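Local coordinates for protein Tox3 (Phaeosphaeria nodorum, PDB 6WES) that acts as a necrotrophic effector toxin secreted by a fungal pathogen of wheat and probably acts through the host susceptibility gene Snn3, at residues 12-17 against 22-27; 33-36 against 42-45; 95-100 against 141-146; 108-111 against 115-118. One frame throughout, in Å; residues are numbered along the deposited sequence.

Contact 1 (12-17 against 22-27); sequences RSVHDC and GIQRDV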
# COMPACT_ATOMS: atom_id res chain seq x y z
N ARG A 12 -4.79 6.06 -5.46
CA ARG A 12 -5.04 7.39 -4.94
C ARG A 12 -6.27 7.32 -4.05
O ARG A 12 -7.24 6.61 -4.36
CB ARG A 12 -5.31 8.35 -6.11
CG ARG A 12 -5.81 9.75 -5.74
CD ARG A 12 -5.79 10.69 -6.94
NE ARG A 12 -4.42 10.84 -7.45
CZ ARG A 12 -4.11 11.49 -8.57
NH1 ARG A 12 -5.07 12.05 -9.30
NH2 ARG A 12 -2.84 11.60 -8.94
N SER A 13 -6.29 8.10 -2.97
CA SER A 13 -7.46 8.11 -2.11
C SER A 13 -7.63 9.49 -1.50
O SER A 13 -6.69 10.29 -1.44
CB SER A 13 -7.35 7.07 -1.00
OG SER A 13 -6.22 7.30 -0.16
N VAL A 14 -8.84 9.77 -1.03
CA VAL A 14 -9.18 11.02 -0.36
C VAL A 14 -9.89 10.67 0.94
O VAL A 14 -10.79 9.80 0.94
CB VAL A 14 -10.10 11.90 -1.24
CG1 VAL A 14 -10.47 13.21 -0.53
CG2 VAL A 14 -9.44 12.17 -2.58
N HIS A 15 -9.50 11.32 2.04
CA HIS A 15 -10.06 11.04 3.35
C HIS A 15 -10.50 12.32 4.04
O HIS A 15 -9.90 13.39 3.86
CB HIS A 15 -9.03 10.32 4.23
CG HIS A 15 -8.77 8.91 3.79
ND1 HIS A 15 -7.85 8.59 2.82
CD2 HIS A 15 -9.37 7.75 4.14
CE1 HIS A 15 -7.89 7.29 2.59
NE2 HIS A 15 -8.80 6.75 3.39
N ASP A 16 -11.51 12.18 4.89
CA ASP A 16 -12.02 13.27 5.71
C ASP A 16 -11.83 12.88 7.17
O ASP A 16 -12.25 11.80 7.59
CB ASP A 16 -13.49 13.52 5.38
CG ASP A 16 -13.66 13.94 3.95
OD1 ASP A 16 -12.88 14.78 3.46
OD2 ASP A 16 -14.60 13.43 3.29
N CYS A 17 -11.14 13.74 7.90
CA CYS A 17 -10.77 13.44 9.28
C CYS A 17 -11.38 14.49 10.20
O CYS A 17 -12.06 15.42 9.75
CB CYS A 17 -9.24 13.39 9.41
SG CYS A 17 -8.42 12.09 8.40
N GLY A 22 -10.61 16.42 2.99
CA GLY A 22 -10.09 16.45 1.64
C GLY A 22 -8.63 16.09 1.50
O GLY A 22 -7.94 16.59 0.59
N ILE A 23 -8.13 15.19 2.35
CA ILE A 23 -6.72 14.80 2.33
C ILE A 23 -6.54 13.78 1.22
O ILE A 23 -7.02 12.64 1.33
CB ILE A 23 -6.27 14.24 3.68
CG1 ILE A 23 -6.57 15.24 4.80
CG2 ILE A 23 -4.81 13.86 3.61
CD1 ILE A 23 -6.32 14.67 6.20
N GLN A 24 -5.82 14.14 0.18
CA GLN A 24 -5.54 13.23 -0.92
C GLN A 24 -4.12 12.68 -0.81
O GLN A 24 -3.18 13.41 -0.49
CB GLN A 24 -5.71 13.94 -2.26
CG GLN A 24 -5.50 13.02 -3.47
CD GLN A 24 -5.94 13.66 -4.75
OE1 GLN A 24 -7.13 13.90 -4.94
NE2 GLN A 24 -5.00 13.97 -5.63
N ARG A 25 -3.97 11.39 -1.09
CA ARG A 25 -2.66 10.76 -1.09
C ARG A 25 -2.56 9.77 -2.23
O ARG A 25 -3.52 9.04 -2.50
CB ARG A 25 -2.43 9.95 0.20
CG ARG A 25 -2.51 10.77 1.49
CD ARG A 25 -1.15 11.35 1.83
NE ARG A 25 -0.87 12.56 1.08
CZ ARG A 25 0.34 13.10 1.00
NH1 ARG A 25 0.55 14.21 0.30
NH2 ARG A 25 1.36 12.53 1.63
N ASP A 26 -1.39 9.70 -2.86
CA ASP A 26 -1.04 8.67 -3.83
C ASP A 26 -0.05 7.72 -3.18
O ASP A 26 0.92 8.17 -2.57
CB ASP A 26 -0.37 9.29 -5.07
CG ASP A 26 -1.35 9.92 -6.03
OD1 ASP A 26 -2.51 10.11 -5.66
OD2 ASP A 26 -0.94 10.28 -7.16
N VAL A 27 -0.27 6.42 -3.33
CA VAL A 27 0.61 5.39 -2.80
C VAL A 27 0.96 4.47 -3.96
O VAL A 27 0.05 3.99 -4.65
CB VAL A 27 -0.06 4.60 -1.67
CG1 VAL A 27 0.87 3.52 -1.13
CG2 VAL A 27 -0.47 5.53 -0.54
O HOH W 1 -6.00 9.83 1.39
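R12 runs alongside D26, both side chains leaving in the same direction, at a non-hydrogen-bonded pair of two antiparallel strands. The guanidinium grips the carboxylate side-on: R12 NE meets D26 OD1 at 2.7 Å and R12 NH2 meets D26 OD2 at 2.9 Å, each through the syn lone pair. The two planes are 14° apart and both oxygens lie close to the guanidinium plane; the bend at chi3 (-61°) is what swings the group over to the acid. NH2 also forms a salt bridge with the side chain of E158, the last residue. Over one face of the guanidinium comes Q24, whose amide plane is nearly parallel to it; Q24 NE2 lies 3.6 Å above the plane of the R12 guanidinium, toward its rim. Q24 OE1 also lies 3.7 Å from V14 CG2.

S13, H15, I23 and R25 point to the opposite face. There a water beside the H15 ring sits 2.6 Å from H15 ND1 and donates to S13 OG and I23 O, linking both strands. Towards the turn, D16 OD1 takes the backbone N-H of G22 at 2.8 Å, and it has a second partner in R149. C17 SG touches I23 CD1 and is held by its disulfide to C146. G22, with positive phi, and I23 both face H15, a G1 beta bulge closing the hairpin of strands 2-16 and 23-36.

Contact 2 (33-36 against 42-45); sequences IPFE and NQVL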
# COMPACT_ATOMS: atom_id res chain seq x y z
N ILE A 33 8.85 -10.59 -8.66
CA ILE A 33 8.43 -11.99 -8.56
C ILE A 33 9.33 -12.87 -9.43
O ILE A 33 9.07 -13.00 -10.63
CB ILE A 33 6.97 -12.18 -9.00
CG1 ILE A 33 6.05 -11.12 -8.38
CG2 ILE A 33 6.53 -13.60 -8.61
CD1 ILE A 33 5.65 -10.09 -9.36
N PRO A 34 10.37 -13.48 -8.88
CA PRO A 34 11.19 -14.41 -9.65
C PRO A 34 10.40 -15.67 -9.98
O PRO A 34 9.47 -16.06 -9.26
CB PRO A 34 12.33 -14.76 -8.69
CG PRO A 34 12.23 -13.80 -7.51
CD PRO A 34 10.83 -13.31 -7.49
N PHE A 35 10.78 -16.32 -11.08
CA PHE A 35 10.11 -17.55 -11.46
C PHE A 35 11.18 -18.52 -11.95
O PHE A 35 11.95 -18.20 -12.86
CB PHE A 35 9.07 -17.27 -12.57
CG PHE A 35 8.32 -18.48 -13.07
CD1 PHE A 35 7.07 -18.79 -12.59
CD2 PHE A 35 8.85 -19.25 -14.10
CE1 PHE A 35 6.37 -19.90 -13.07
CE2 PHE A 35 8.16 -20.37 -14.58
CZ PHE A 35 6.92 -20.68 -14.08
N GLU A 36 11.22 -19.71 -11.37
CA GLU A 36 12.18 -20.73 -11.80
C GLU A 36 11.59 -21.52 -12.96
O GLU A 36 10.60 -22.24 -12.79
CB GLU A 36 12.52 -21.64 -10.63
CG GLU A 36 13.33 -22.90 -11.00
CD GLU A 36 14.61 -22.60 -11.77
OE1 GLU A 36 15.55 -22.06 -11.14
OE2 GLU A 36 14.69 -22.95 -12.96
N ASN A 42 2.92 -24.51 -10.47
CA ASN A 42 2.49 -24.58 -9.08
C ASN A 42 3.65 -24.35 -8.12
O ASN A 42 3.55 -24.71 -6.93
CB ASN A 42 1.76 -25.91 -8.84
CG ASN A 42 0.68 -26.19 -9.90
OD1 ASN A 42 -0.22 -25.39 -10.10
ND2 ASN A 42 0.80 -27.32 -10.60
N GLN A 43 4.73 -23.76 -8.59
CA GLN A 43 5.87 -23.51 -7.72
C GLN A 43 5.56 -22.44 -6.68
O GLN A 43 4.78 -21.51 -6.90
CB GLN A 43 7.09 -23.09 -8.52
CG GLN A 43 6.99 -21.74 -9.21
CD GLN A 43 8.20 -21.47 -10.09
OE1 GLN A 43 9.13 -20.76 -9.69
NE2 GLN A 43 8.21 -22.06 -11.27
N VAL A 44 6.18 -22.60 -5.51
CA VAL A 44 6.14 -21.56 -4.50
C VAL A 44 6.84 -20.34 -5.07
O VAL A 44 7.86 -20.46 -5.75
CB VAL A 44 6.87 -22.08 -3.25
CG1 VAL A 44 7.12 -20.99 -2.27
CG2 VAL A 44 6.10 -23.22 -2.58
N LEU A 45 6.29 -19.14 -4.82
CA LEU A 45 6.84 -17.90 -5.35
C LEU A 45 7.30 -17.03 -4.20
O LEU A 45 6.65 -17.00 -3.15
CB LEU A 45 5.80 -17.12 -6.17
CG LEU A 45 5.29 -17.86 -7.40
CD1 LEU A 45 4.11 -17.07 -7.98
CD2 LEU A 45 6.41 -17.98 -8.43
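Q43 and E36 make a side-chain-to-backbone contact, buried at the far end of strand 23-36 where the chain loops round before entering strand 45-53. The primary amide of Q43 works like a piece of a neighbouring strand. Q43 OE1 accepts the backbone N-H of E36 at 2.9 Å, in the carbonyl plane and on a lone pair, while Q43 NE2 donates to E36 O at 2.8 Å. Both bonds are fairly straight, near 160° at the hydrogen. NE2 also donates to G40 O within the loop, so three hydrogen bonds hold the amide's rotation. In this way the connection of a beta hairpin is pinned to the strand it has just left, without ordinary backbone pairing between the two segments.

F35 exploits the flat group so held. Its ring lies over the amide with the planes 21° apart, and Q43 NE2 sits above one face of the F35 ring, 3.4 Å from F35 CE1. CG of F35 is anti to the backbone N (chi1 179°), which carries the ring towards Q43. Farther along, L45 packs its CD2 against P34 O at 3.7 Å and at an oblique approach against F35 CD1, while its CD1 meets I33 CG2 at 4.3 Å. The carboxylate of E36 turns the other way, where OE2 accepts from the N-terminal nitrogen of Y1 and from the backbone of D38.

Contact 3 (95-100 against 141-146); sequences LYQLRQ and RVFLEC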
# COMPACT_ATOMS: atom_id res chain seq x y z
N LEU A 95 -0.87 13.96 13.32
CA LEU A 95 -0.18 12.87 12.65
C LEU A 95 -1.22 11.97 11.99
O LEU A 95 -2.23 11.63 12.61
CB LEU A 95 0.61 12.06 13.68
CG LEU A 95 1.37 10.89 13.04
CD1 LEU A 95 2.44 11.35 12.07
CD2 LEU A 95 1.96 10.02 14.12
N TYR A 96 -0.97 11.60 10.76
CA TYR A 96 -1.87 10.78 9.96
C TYR A 96 -1.15 9.51 9.56
O TYR A 96 0.05 9.52 9.28
CB TYR A 96 -2.27 11.49 8.68
CG TYR A 96 -3.08 12.70 8.99
CD1 TYR A 96 -4.46 12.61 9.13
CD2 TYR A 96 -2.46 13.92 9.19
CE1 TYR A 96 -5.20 13.74 9.47
CE2 TYR A 96 -3.17 15.03 9.53
CZ TYR A 96 -4.54 14.92 9.66
OH TYR A 96 -5.26 16.04 10.02
N GLN A 97 -1.89 8.42 9.52
CA GLN A 97 -1.38 7.16 9.00
C GLN A 97 -2.38 6.58 8.01
O GLN A 97 -3.55 6.35 8.36
CB GLN A 97 -1.16 6.18 10.13
CG GLN A 97 -0.54 4.88 9.65
CD GLN A 97 -0.10 4.04 10.82
OE1 GLN A 97 -0.83 3.16 11.28
NE2 GLN A 97 1.11 4.32 11.32
N LEU A 98 -1.92 6.37 6.78
CA LEU A 98 -2.72 5.79 5.71
C LEU A 98 -2.32 4.33 5.56
O LEU A 98 -1.12 4.01 5.51
CB LEU A 98 -2.44 6.54 4.42
CG LEU A 98 -3.09 6.00 3.15
CD1 LEU A 98 -4.63 5.97 3.30
CD2 LEU A 98 -2.68 6.88 2.00
N ARG A 99 -3.30 3.45 5.56
CA ARG A 99 -3.08 2.01 5.46
C ARG A 99 -3.73 1.55 4.16
O ARG A 99 -4.96 1.51 4.04
CB ARG A 99 -3.67 1.30 6.67
CG ARG A 99 -3.07 1.81 7.98
CD ARG A 99 -3.67 1.14 9.21
NE ARG A 99 -3.22 1.84 10.41
CZ ARG A 99 -3.84 1.79 11.58
NH1 ARG A 99 -4.93 1.03 11.73
NH2 ARG A 99 -3.36 2.47 12.61
N GLN A 100 -2.91 1.23 3.17
CA GLN A 100 -3.38 0.99 1.80
C GLN A 100 -3.09 -0.45 1.38
O GLN A 100 -1.92 -0.80 1.17
CB GLN A 100 -2.68 1.98 0.88
CG GLN A 100 -2.96 1.80 -0.62
CD GLN A 100 -4.42 1.99 -0.95
OE1 GLN A 100 -4.92 3.11 -0.94
NE2 GLN A 100 -5.12 0.89 -1.24
N ARG A 141 1.14 6.53 18.40
CA ARG A 141 0.86 5.48 19.37
C ARG A 141 -0.61 5.06 19.39
O ARG A 141 -0.90 3.92 19.81
CB ARG A 141 1.33 5.91 20.77
CG ARG A 141 2.82 6.25 20.84
CD ARG A 141 3.31 6.40 22.28
NE ARG A 141 4.77 6.46 22.35
CZ ARG A 141 5.46 7.58 22.51
NH1 ARG A 141 4.84 8.75 22.63
NH2 ARG A 141 6.79 7.55 22.56
N VAL A 142 -1.52 5.93 18.95
CA VAL A 142 -2.95 5.66 18.93
C VAL A 142 -3.58 6.66 17.96
O VAL A 142 -3.01 7.73 17.72
CB VAL A 142 -3.56 5.79 20.35
CG1 VAL A 142 -3.62 7.27 20.78
CG2 VAL A 142 -4.95 5.13 20.43
N PHE A 143 -4.75 6.32 17.41
CA PHE A 143 -5.38 7.12 16.36
C PHE A 143 -6.90 7.00 16.44
O PHE A 143 -7.43 6.03 16.98
CB PHE A 143 -5.02 6.60 14.96
CG PHE A 143 -3.55 6.71 14.59
CD1 PHE A 143 -3.03 7.88 14.08
CD2 PHE A 143 -2.72 5.60 14.71
CE1 PHE A 143 -1.69 7.95 13.69
CE2 PHE A 143 -1.38 5.66 14.34
CZ PHE A 143 -0.86 6.83 13.84
N LEU A 144 -7.58 7.97 15.84
CA LEU A 144 -9.01 7.86 15.51
C LEU A 144 -9.15 7.65 14.01
O LEU A 144 -8.53 8.38 13.22
CB LEU A 144 -9.74 9.15 15.89
CG LEU A 144 -9.90 9.53 17.37
CD1 LEU A 144 -10.30 10.99 17.53
CD2 LEU A 144 -10.92 8.63 18.03
N GLU A 145 -9.98 6.70 13.59
CA GLU A 145 -10.13 6.44 12.17
C GLU A 145 -10.98 7.51 11.48
O GLU A 145 -12.01 7.95 12.01
CB GLU A 145 -10.77 5.06 11.96
CG GLU A 145 -10.76 4.58 10.52
CD GLU A 145 -11.12 3.11 10.38
OE1 GLU A 145 -10.76 2.31 11.27
OE2 GLU A 145 -11.77 2.76 9.38
N CYS A 146 -10.53 7.94 10.30
CA CYS A 146 -11.17 8.91 9.42
C CYS A 146 -12.18 8.21 8.52
O CYS A 146 -12.31 6.98 8.53
CB CYS A 146 -10.10 9.56 8.55
SG CYS A 146 -8.71 10.29 9.44
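The contact belongs to the antiparallel beta barrel, where F143, just ahead of strand 144-153, leans over strand 126-133 to reach strand 92-105, two places away in the sheet. F143 sends its ring towards L95, Q97 and R99, and it is this one side chain that carries most of the meeting. With CG anti to the carbonyl carbon (chi1 -65°), the ring is turned to strand 92-105 and crosses the Q97 side chain at about a right angle. F143 CZ comes to 3.8 Å from Q97 CB, with the planes of amide and ring 48° apart. At the ring edge, in its plane, stands L95 O, 3.9 Å from F143 CE1, and L95 CD2 touches F143 CE1 separately at 4.2 Å. R99 brings NH2 to 3.8 Å from F143 CD2; the guanidinium approaches obliquely, the two planes 81° apart.

Q97 and R99 present a linked surface to the phenyl group. R99 grips Q97 OE1 side-on with both NE and NH2, each at 2.9 Å and each with OE1 close to the guanidinium plane, so that one oxygen takes two donors. The other end of the Q97 amide is held too, NE2 giving a hydrogen bond to D80 on strand 72-85. Y96 and L98 turn to the opposite face, where Y96 meets C17 and L98 meets H15. No hydrogen bond joins the two segments: the ring packs on side chains and backbone of strand 92-105, across an intervening strand on the face of a barrel sheet.

Contact 4 (108-111 against 115-118); sequences RTRM and IYLT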
# COMPACT_ATOMS: atom_id res chain seq x y z
N ARG A 108 -2.49 -19.50 -12.25
CA ARG A 108 -1.51 -20.58 -12.32
C ARG A 108 -1.81 -21.56 -13.45
O ARG A 108 -0.92 -22.33 -13.82
CB ARG A 108 -1.34 -21.30 -10.99
CG ARG A 108 -0.61 -20.45 -9.93
CD ARG A 108 -0.42 -21.25 -8.69
NE ARG A 108 0.29 -20.61 -7.59
CZ ARG A 108 1.61 -20.60 -7.44
NH1 ARG A 108 2.40 -21.10 -8.38
NH2 ARG A 108 2.17 -20.06 -6.35
N THR A 109 -3.01 -21.53 -14.03
CA THR A 109 -3.27 -22.36 -15.21
C THR A 109 -2.47 -21.92 -16.43
O THR A 109 -2.37 -22.70 -17.39
CB THR A 109 -4.76 -22.42 -15.59
OG1 THR A 109 -5.16 -21.20 -16.23
CG2 THR A 109 -5.64 -22.68 -14.37
N ARG A 110 -1.88 -20.73 -16.40
CA ARG A 110 -1.15 -20.16 -17.52
C ARG A 110 0.31 -19.91 -17.16
O ARG A 110 0.98 -19.10 -17.81
CB ARG A 110 -1.81 -18.88 -18.01
CG ARG A 110 -3.17 -19.14 -18.63
CD ARG A 110 -3.78 -17.84 -19.18
NE ARG A 110 -5.10 -18.06 -19.79
CZ ARG A 110 -5.31 -18.51 -21.02
NH1 ARG A 110 -4.29 -18.79 -21.83
NH2 ARG A 110 -6.56 -18.67 -21.45
N MET A 111 0.82 -20.61 -16.15
CA MET A 111 2.15 -20.32 -15.61
C MET A 111 3.17 -21.41 -15.91
O MET A 111 4.07 -21.69 -15.11
CB MET A 111 2.05 -19.99 -14.11
CG MET A 111 1.58 -18.57 -13.92
SD MET A 111 1.39 -18.03 -12.21
CE MET A 111 2.90 -18.63 -11.47
N ILE A 115 5.45 -16.28 -14.77
CA ILE A 115 4.26 -15.82 -14.04
C ILE A 115 3.17 -15.41 -15.03
O ILE A 115 3.40 -15.15 -16.21
CB ILE A 115 4.59 -14.64 -13.10
CG1 ILE A 115 4.98 -13.40 -13.90
CG2 ILE A 115 5.65 -15.07 -12.06
CD1 ILE A 115 4.96 -12.13 -13.03
N TYR A 116 1.95 -15.30 -14.50
CA TYR A 116 0.83 -14.78 -15.29
C TYR A 116 -0.09 -14.15 -14.27
O TYR A 116 -0.49 -14.82 -13.31
CB TYR A 116 0.10 -15.90 -16.03
CG TYR A 116 -0.77 -15.43 -17.17
CD1 TYR A 116 -0.37 -15.62 -18.48
CD2 TYR A 116 -1.98 -14.80 -16.92
CE1 TYR A 116 -1.17 -15.22 -19.55
CE2 TYR A 116 -2.80 -14.39 -17.99
CZ TYR A 116 -2.36 -14.58 -19.28
OH TYR A 116 -3.15 -14.20 -20.35
N LEU A 117 -0.37 -12.85 -14.42
CA LEU A 117 -1.14 -12.11 -13.42
C LEU A 117 -2.55 -11.84 -13.91
O LEU A 117 -2.85 -11.90 -15.10
CB LEU A 117 -0.45 -10.79 -13.07
CG LEU A 117 1.02 -10.94 -12.70
CD1 LEU A 117 1.59 -9.54 -12.44
CD2 LEU A 117 1.23 -11.84 -11.49
N THR A 118 -3.43 -11.56 -12.94
CA THR A 118 -4.78 -11.15 -13.24
C THR A 118 -4.92 -9.67 -12.95
O THR A 118 -4.17 -9.12 -12.14
CB THR A 118 -5.77 -11.97 -12.41
OG1 THR A 118 -5.45 -11.85 -11.02
CG2 THR A 118 -5.67 -13.44 -12.81
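Next to the packing of R110 and M111 on Y116, R108 NH1 is shared by two backbone carbonyls, P41 O and, probably, Q43 O, while its NE donates to A70 O; the short 3-10 segment that starts here is thereby tied to two other loops. From it the chain turns back on itself, with a weak backbone bond from M111 N to R108 O. No hydrogen bond crosses between 108-111 and 115-118, and the meeting is packing of side chains on one another and on backbone.

R110 lays its aliphatic part over one face of the Y116 ring, the two side chains running alongside each other in the same direction. R110 CD makes a CH-pi contact, 3.7 Å from the centroid of the Y116 ring and 18° off the normal, and nearer the backbone R110 CB lies 3.6 Å from Y116 CD1. The chain from CG to NE is extended, so it follows the ring from its root to the hydroxyl end. The guanidinium itself is tilted 34° from the ring plane; its NE makes a weak, long ion pair with D107.

M111 comes in beside the tyrosine's root. M111 CG sits 3.3 Å from Y116 N and 3.7 Å from Y116 CB, and the bend at chi3 (46°) carries CE towards I115 CA. Backbone bonds of Y116 with D107 and T118 with G105 follow an antiparallel register, consistent with a hairpin-like return in the first part of the loop between strands 92-105 and 126-133.

In the fold
The four contacts fall into two pairs on opposite sides of the centre of the elongated beta barrel. Contacts 1 and 3 have centres about 12 Å apart and are joined covalently by the C17-C146 disulfide (SG to SG 2.1 Å); I23 CD1 also packs on Y96 CE1 at 3.6 Å. Contacts 2 and 4, centres about 11 Å apart, meet where Q43 O lies 2.8 Å from R108 NH1 and where the F35 ring comes up to M111 and I115. Contacts 1 and 2 share strand 23-36, with centres about 35 Å apart. In sequence, contact 4 is nested within the loop closed by contact 3. This chain, the C-terminal part of the precursor, is probably the mature toxin.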